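MerB2 (Bacillus megaterium, PDB 5C17) probably acts as an organomercurial lyase that cleaves mercury-carbon bonds, and holds a mercury(II) ion in this crystal form. Local coordinates at residues Leu107-Ile119 against Pro129-Lys141. Numbering follows the deposited sequence. Where two conformers were deposited one is given.
Sequences LELSTALVADVDI and PIEVTVRNGKLAK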
ATOM      1  N   LEU A 107       4.511  -5.325  -3.220  1.00  9.65           N
ATOM      2  CA  LEU A 107       4.257  -6.717  -3.580  1.00  9.82           C
ATOM      3  C   LEU A 107       2.769  -7.046  -3.508  1.00 10.68           C
ATOM      4  O   LEU A 107       2.215  -7.691  -4.411  1.00 11.60           O
ATOM      5  CB  LEU A 107       5.090  -7.632  -2.685  1.00 10.18           C
ATOM      6  CG  LEU A 107       6.593  -7.576  -3.011  1.00 11.18           C
ATOM      7  CD1 LEU A 107       7.413  -8.119  -1.888  1.00 12.11           C
ATOM      8  CD2 LEU A 107       6.928  -8.307  -4.297  1.00 12.93           C
ATOM      9  N   GLU A 108       2.093  -6.599  -2.458  1.00 10.99           N
ATOM     10  CA  GLU A 108       0.675  -6.916  -2.373  1.00 12.31           C
ATOM     11  C   GLU A 108      -0.115  -6.283  -3.512  1.00 10.93           C
ATOM     12  O   GLU A 108      -1.112  -6.855  -3.937  1.00 11.53           O
ATOM     13  CB  GLU A 108       0.093  -6.606  -1.001  1.00 17.25           C
ATOM     14  CG  GLU A 108      -0.402  -5.237  -0.819  1.00 20.86           C
ATOM     15  CD  GLU A 108      -1.065  -5.006   0.527  1.00 23.02           C
ATOM     16  OE1 GLU A 108      -1.006  -5.894   1.403  1.00 23.60           O
ATOM     17  OE2 GLU A 108      -1.649  -3.925   0.707  1.00 24.80           O
ATOM     18  N   LEU A 109       0.332  -5.141  -4.029  1.00 10.66           N
ATOM     19  CA  LEU A 109      -0.361  -4.528  -5.159  1.00 11.44           C
ATOM     20  C   LEU A 109      -0.228  -5.372  -6.431  1.00 12.30           C
ATOM     21  O   LEU A 109      -1.125  -5.376  -7.267  1.00 12.52           O
ATOM     22  CB  LEU A 109       0.127  -3.096  -5.371  1.00 10.92           C
ATOM     23  CG  LEU A 109      -0.297  -2.091  -4.303  1.00 11.32           C
ATOM     24  CD1 LEU A 109       0.486  -0.798  -4.437  1.00 11.67           C
ATOM     25  CD2 LEU A 109      -1.790  -1.822  -4.372  1.00 12.19           C
ATOM     26  N   SER A 110       0.887  -6.069  -6.595  1.00 12.76           N
ATOM     27  CA  SER A 110       1.059  -6.955  -7.740  1.00 13.86           C
ATOM     28  C   SER A 110      -0.048  -8.003  -7.745  1.00 13.48           C
ATOM     29  O   SER A 110      -0.706  -8.253  -8.760  1.00 14.53           O
ATOM     30  CB  SER A 110       2.433  -7.637  -7.694  1.00 14.82           C
ATOM     31  OG  SER A 110       2.573  -8.585  -8.739  1.00 16.74           O
ATOM     32  N   THR A 111      -0.260  -8.614  -6.587  1.00 13.06           N
ATOM     33  CA  THR A 111      -1.286  -9.627  -6.425  1.00 13.53           C
ATOM     34  C   THR A 111      -2.667  -9.025  -6.587  1.00 13.76           C
ATOM     35  O   THR A 111      -3.504  -9.559  -7.320  1.00 15.33           O
ATOM     36  CB  THR A 111      -1.144 -10.277  -5.053  1.00 15.05           C
ATOM     37  OG1 THR A 111       0.160 -10.851  -4.979  1.00 16.69           O
ATOM     38  CG2 THR A 111      -2.217 -11.339  -4.824  1.00 15.76           C
ATOM     39  N   ALA A 112      -2.917  -7.900  -5.926  1.00 13.83           N
ATOM     40  CA  ALA A 112      -4.251  -7.310  -5.941  1.00 14.29           C
ATOM     41  C   ALA A 112      -4.657  -6.849  -7.342  1.00 14.53           C
ATOM     42  O   ALA A 112      -5.814  -6.979  -7.730  1.00 16.47           O
ATOM     43  CB  ALA A 112      -4.320  -6.157  -4.953  1.00 14.77           C
ATOM     44  N   LEU A 113      -3.700  -6.309  -8.093  1.00 14.48           N
ATOM     45  CA  LEU A 113      -3.971  -5.779  -9.428  1.00 15.06           C
ATOM     46  C   LEU A 113      -3.794  -6.823 -10.524  1.00 15.96           C
ATOM     47  O   LEU A 113      -4.051  -6.539 -11.702  1.00 17.52           O
ATOM     48  CB  LEU A 113      -3.076  -4.573  -9.709  1.00 16.20           C
ATOM     49  CG  LEU A 113      -3.334  -3.351  -8.832  1.00 17.04           C
ATOM     50  CD1 LEU A 113      -2.239  -2.310  -9.027  1.00 18.01           C
ATOM     51  CD2 LEU A 113      -4.705  -2.760  -9.152  1.00 19.65           C
ATOM     52  N   VAL A 114      -3.408  -8.034 -10.124  1.00 15.29           N
ATOM     53  CA  VAL A 114      -3.182  -9.144 -11.049  1.00 15.88           C
ATOM     54  C   VAL A 114      -2.231  -8.747 -12.165  1.00 15.12           C
ATOM     55  O   VAL A 114      -2.585  -8.794 -13.358  1.00 16.50           O
ATOM     56  CB  VAL A 114      -4.497  -9.656 -11.667  1.00 17.43           C
ATOM     57  CG1 VAL A 114      -4.274 -11.050 -12.256  1.00 18.17           C
ATOM     58  CG2 VAL A 114      -5.610  -9.681 -10.614  1.00 18.86           C
ATOM     59  N   ALA A 115      -1.034  -8.339 -11.779  1.00 14.88           N
ATOM     60  CA  ALA A 115      -0.132  -7.694 -12.708  1.00 14.58           C
ATOM     61  C   ALA A 115       1.312  -7.994 -12.365  1.00 14.38           C
ATOM     62  O   ALA A 115       1.720  -7.842 -11.224  1.00 15.78           O
ATOM     63  CB  ALA A 115      -0.353  -6.192 -12.668  1.00 15.58           C
ATOM     64  N   ASP A 116       2.102  -8.380 -13.357  1.00 13.23           N
ATOM     65  CA  ASP A 116       3.540  -8.429 -13.165  1.00 12.97           C
ATOM     66  C   ASP A 116       4.035  -7.044 -12.740  1.00 12.70           C
ATOM     67  O   ASP A 116       3.467  -6.023 -13.140  1.00 14.31           O
ATOM     68  CB  ASP A 116       4.258  -8.811 -14.459  1.00 14.36           C
ATOM     69  CG  ASP A 116       4.074 -10.265 -14.841  1.00 16.77           C
ATOM     70  OD1 ASP A 116       3.420 -11.016 -14.098  1.00 16.24           O
ATOM     71  OD2 ASP A 116       4.627 -10.649 -15.887  1.00 20.24           O
ATOM     72  N   VAL A 117       5.097  -7.005 -11.950  0.51 11.52           N
ATOM     73  CA  VAL A 117       5.668  -5.733 -11.547  0.51 11.19           C
ATOM     74  C   VAL A 117       7.184  -5.774 -11.557  0.51 10.68           C
ATOM     75  O   VAL A 117       7.794  -6.838 -11.434  0.51 11.78           O
ATOM     76  CB  VAL A 117       5.180  -5.286 -10.147  0.51 12.33           C
ATOM     77  CG1 VAL A 117       3.673  -5.088 -10.143  0.51 13.82           C
ATOM     78  CG2 VAL A 117       5.593  -6.283  -9.074  0.51 12.48           C
ATOM     79  N   ASP A 118       7.770  -4.594 -11.730  1.00 10.80           N
ATOM     80  CA  ASP A 118       9.187  -4.360 -11.482  1.00 11.21           C
ATOM     81  C   ASP A 118       9.203  -3.330 -10.366  1.00 10.45           C
ATOM     82  O   ASP A 118       8.628  -2.255 -10.504  1.00 11.61           O
ATOM     83  CB  ASP A 118       9.928  -3.774 -12.686  1.00 13.83           C
ATOM     84  CG  ASP A 118       9.970  -4.700 -13.898  1.00 18.58           C
ATOM     85  OD1 ASP A 118       9.556  -5.868 -13.823  1.00 18.35           O
ATOM     86  OD2 ASP A 118      10.469  -4.246 -14.944  1.00 23.53           O
ATOM     87  N   ILE A 119       9.913  -3.641  -9.297  1.00  9.34           N
ATOM     88  CA  ILE A 119       9.987  -2.812  -8.105  1.00  9.19           C
ATOM     89  C   ILE A 119      11.405  -2.309  -7.918  1.00  9.33           C
ATOM     90  O   ILE A 119      12.353  -3.094  -7.997  1.00  9.52           O
ATOM     91  CB  ILE A 119       9.604  -3.644  -6.833  1.00 10.03           C
ATOM     92  CG1 ILE A 119       8.176  -4.179  -6.961  1.00 10.31           C
ATOM     93  CG2 ILE A 119       9.804  -2.832  -5.536  1.00  9.99           C
ATOM     94  CD1 ILE A 119       7.896  -5.369  -6.081  1.00 11.61           C
ATOM     95  N   PRO A 129      20.333   0.254  -3.385  1.00 10.08           N
ATOM     96  CA  PRO A 129      19.128  -0.034  -4.170  1.00 10.77           C
ATOM     97  C   PRO A 129      18.660  -1.478  -3.992  1.00 10.45           C
ATOM     98  O   PRO A 129      19.469  -2.395  -3.848  1.00 11.15           O
ATOM     99  CB  PRO A 129      19.583   0.230  -5.610  1.00 12.37           C
ATOM    100  CG  PRO A 129      21.069   0.013  -5.578  1.00 14.29           C
ATOM    101  CD  PRO A 129      21.520   0.458  -4.235  1.00 11.98           C
ATOM    102  N   ILE A 130      17.347  -1.659  -4.021  1.00 10.19           N
ATOM    103  CA  ILE A 130      16.691  -2.959  -3.982  1.00 10.60           C
ATOM    104  C   ILE A 130      15.855  -3.093  -5.247  1.00 10.25           C
ATOM    105  O   ILE A 130      15.144  -2.155  -5.616  1.00 11.22           O
ATOM    106  CB  ILE A 130      15.810  -3.056  -2.728  1.00 12.09           C
ATOM    107  CG1 ILE A 130      16.744  -3.089  -1.497  1.00 15.02           C
ATOM    108  CG2 ILE A 130      14.856  -4.275  -2.788  1.00 13.43           C
ATOM    109  CD1 ILE A 130      16.075  -3.202  -0.218  1.00 17.00           C
ATOM    110  N   GLU A 131      15.985  -4.225  -5.924  1.00  9.85           N
ATOM    111  CA  GLU A 131      15.209  -4.521  -7.123  1.00 11.15           C
ATOM    112  C   GLU A 131      14.542  -5.874  -6.962  1.00 10.49           C
ATOM    113  O   GLU A 131      15.190  -6.854  -6.589  1.00 12.04           O
ATOM    114  CB  GLU A 131      16.093  -4.515  -8.367  1.00 14.62           C
ATOM    115  CG  GLU A 131      16.698  -3.143  -8.622  1.00 22.26           C
ATOM    116  CD  GLU A 131      17.211  -2.964 -10.042  1.00 29.78           C
ATOM    117  OE1 GLU A 131      17.376  -1.801 -10.461  1.00 33.13           O
ATOM    118  OE2 GLU A 131      17.449  -3.973 -10.741  1.00 32.96           O
ATOM    119  N   VAL A 132      13.247  -5.912  -7.229  1.00 10.74           N
ATOM    120  CA  VAL A 132      12.459  -7.132  -7.148  1.00 10.93           C
ATOM    121  C   VAL A 132      11.556  -7.162  -8.364  1.00 12.18           C
ATOM    122  O   VAL A 132      10.964  -6.144  -8.712  1.00 12.83           O
ATOM    123  CB  VAL A 132      11.580  -7.179  -5.880  1.00 10.85           C
ATOM    124  CG1 VAL A 132      10.777  -8.459  -5.841  1.00 11.53           C
ATOM    125  CG2 VAL A 132      12.443  -7.066  -4.624  1.00 12.61           C
ATOM    126  N   THR A 133      11.436  -8.311  -9.016  1.00 11.76           N
ATOM    127  CA  THR A 133      10.432  -8.454 -10.065  1.00 12.47           C
ATOM    128  C   THR A 133       9.558  -9.665  -9.782  1.00 12.28           C
ATOM    129  O   THR A 133       9.981 -10.638  -9.139  1.00 13.24           O
ATOM    130  CB  THR A 133      11.029  -8.560 -11.484  1.00 14.58           C
ATOM    131  OG1 THR A 133      11.792  -9.752 -11.589  1.00 15.22           O
ATOM    132  CG2 THR A 133      11.922  -7.364 -11.802  1.00 15.60           C
ATOM    133  N   VAL A 134       8.325  -9.573 -10.263  1.00 11.75           N
ATOM    134  CA  VAL A 134       7.347 -10.633 -10.105  1.00 12.01           C
ATOM    135  C   VAL A 134       6.796 -10.968 -11.483  1.00 12.72           C
ATOM    136  O   VAL A 134       6.420 -10.065 -12.236  1.00 13.52           O
ATOM    137  CB  VAL A 134       6.201 -10.203  -9.173  1.00 12.33           C
ATOM    138  CG1 VAL A 134       5.227 -11.354  -8.962  1.00 14.85           C
ATOM    139  CG2 VAL A 134       6.742  -9.710  -7.820  1.00 13.39           C
ATOM    140  N   ARG A 135       6.771 -12.261 -11.802  1.00 13.94           N
ATOM    141  CA  ARG A 135       6.300 -12.747 -13.091  1.00 14.86           C
ATOM    142  C   ARG A 135       5.321 -13.906 -12.839  1.00 15.66           C
ATOM    143  O   ARG A 135       5.693 -14.942 -12.270  1.00 16.07           O
ATOM    144  CB  ARG A 135       7.483 -13.215 -13.944  1.00 16.57           C
ATOM    145  CG  ARG A 135       8.521 -12.152 -14.278  1.00 17.46           C
ATOM    146  CD  ARG A 135       7.982 -11.132 -15.251  1.00 18.43           C
ATOM    147  NE  ARG A 135       8.960 -10.100 -15.590  1.00 18.87           N
ATOM    148  CZ  ARG A 135       9.040  -8.906 -15.009  1.00 18.29           C
ATOM    149  NH1 ARG A 135       8.209  -8.571 -14.028  1.00 16.17           N
ATOM    150  NH2 ARG A 135       9.970  -8.040 -15.402  1.00 19.48           N
ATOM    151  N   ASN A 136       4.066 -13.721 -13.244  1.00 16.29           N
ATOM    152  CA  ASN A 136       3.010 -14.718 -13.008  0.53 16.53           C
ATOM    153  C   ASN A 136       2.937 -15.172 -11.559  1.00 16.14           C
ATOM    154  O   ASN A 136       2.771 -16.352 -11.265  1.00 17.29           O
ATOM    155  CB  ASN A 136       3.184 -15.927 -13.934  0.53 18.33           C
ATOM    156  CG  ASN A 136       2.784 -15.616 -15.336  0.53 19.47           C
ATOM    157  OD1 ASN A 136       2.229 -14.552 -15.594  0.53 18.50           O
ATOM    158  ND2 ASN A 136       3.040 -16.538 -16.257  0.53 21.67           N
ATOM    159  N   GLY A 137       3.054 -14.219 -10.648  1.00 14.87           N
ATOM    160  CA  GLY A 137       2.910 -14.485  -9.232  1.00 15.90           C
ATOM    161  C   GLY A 137       4.146 -15.010  -8.541  1.00 15.99           C
ATOM    162  O   GLY A 137       4.128 -15.208  -7.331  1.00 17.09           O
ATOM    163  N   LYS A 138       5.220 -15.214  -9.298  1.00 14.89           N
ATOM    164  CA  LYS A 138       6.440 -15.810  -8.760  1.00 15.05           C
ATOM    165  C   LYS A 138       7.533 -14.753  -8.709  1.00 15.21           C
ATOM    166  O   LYS A 138       7.716 -13.990  -9.651  1.00 15.70           O
ATOM    167  CB  LYS A 138       6.891 -16.965  -9.649  1.00 16.19           C
ATOM    168  CG  LYS A 138       8.021 -17.799  -9.087  1.00 18.36           C
ATOM    169  CD  LYS A 138       8.353 -18.934 -10.036  1.00 20.87           C
ATOM    170  CE  LYS A 138       9.266 -19.967  -9.382  1.00 24.94           C
ATOM    171  NZ  LYS A 138      10.642 -19.445  -9.217  1.00 27.85           N
ATOM    172  N   LEU A 139       8.265 -14.705  -7.606  1.00 14.12           N
ATOM    173  CA  LEU A 139       9.412 -13.830  -7.525  1.00 13.59           C
ATOM    174  C   LEU A 139      10.431 -14.275  -8.565  1.00 15.54           C
ATOM    175  O   LEU A 139      10.749 -15.456  -8.663  1.00 18.25           O
ATOM    176  CB  LEU A 139      10.021 -13.884  -6.129  1.00 14.28           C
ATOM    177  CG  LEU A 139       9.134 -13.228  -5.066  1.00 15.40           C
ATOM    178  CD1 LEU A 139       9.516 -13.725  -3.675  1.00 17.62           C
ATOM    179  CD2 LEU A 139       9.203 -11.690  -5.138  1.00 16.42           C
ATOM    180  N   ALA A 140      10.924 -13.325  -9.352  1.00 15.21           N
ATOM    181  CA  ALA A 140      11.957 -13.595 -10.346  1.00 16.82           C
ATOM    182  C   ALA A 140      13.254 -12.939  -9.862  1.00 18.38           C
ATOM    183  O   ALA A 140      14.034 -13.577  -9.168  1.00 21.85           O
ATOM    184  CB  ALA A 140      11.518 -13.073 -11.723  1.00 17.25           C
ATOM    185  N   LYS A 141      13.484 -11.669 -10.172  1.00 17.07           N
ATOM    186  CA  LYS A 141      14.696 -10.993  -9.702  1.00 17.26           C
ATOM    187  C   LYS A 141      14.500 -10.602  -8.245  1.00 14.08           C
ATOM    188  O   LYS A 141      13.409 -10.193  -7.858  1.00 14.38           O
ATOM    189  CB  LYS A 141      14.949  -9.735 -10.548  1.00 20.95           C
ATOM    190  CG  LYS A 141      16.310  -9.032 -10.349  1.00 26.65           C
ATOM    191  CD  LYS A 141      16.319  -7.648 -11.036  1.00 31.02           C
ATOM    192  CE  LYS A 141      17.731  -7.126 -11.340  1.00 34.77           C
ATOM    193  NZ  LYS A 141      18.534  -6.791 -10.127  1.00 36.64           N
TER
HETATM  194  O   HOH W   1       2.640 -11.521 -11.531  1.00 19.91           O
HETATM  195  O   HOH W   2       1.065 -12.162 -15.220  1.00 27.95           O
HETATM  196  O   HOH W   3       4.471 -13.011 -16.857  1.00 32.19           O
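Strands 117-119 and 129-135 run antiparallel, 171° between their directions, with Val117-Val134 and Ile119-Val132 as hydrogen-bonded pairs around the non-hydrogen-bonded pair Asp118-Thr133. Such a ladder sorts side chains by face, and the three pairs here follow it. On the polar face Arg135, bent at chi2 (-70°), folds back over the neighbouring strand and grips Asp118 end-on: NH2 meets the syn lone pair of OD1 at 2.7 Å, while NH1 reaches the same oxygen at 3.0 Å, both in the guanidinium plane. NH1 also donates to Val134 O from above the carbonyl plane and, weakly, to Val117 O. Replacing Asp118 by an alanine would probably deprive NH1 and NH2 of the oxygen they share, leaving the guanidinium held mainly through NH1 on Val134 O. Nearby, Asp116 OD1 accepts a bond from Asn136 N (2.9 Å), and a water links it to Gly137 N, tying the type I' turn 135-138 to the loop before the strand. On the apolar face Ile119 CD1 lies alongside Val132 CB at 4.1 Å. Leu107, coming from helix 103-113, presses CD2 against Val134 CG2 and towards Val132 CG1. Ser110 OG rests against Val134 CG1 and donates to Ala115 O within the Schellman motif that ends the helix. Tyr170 also packs on Leu107 and Ile119. Strands 117-122, 129-135 and 138-143 form an antiparallel meander, its last strand at an edge of the larger sheet, one face covered by a helix.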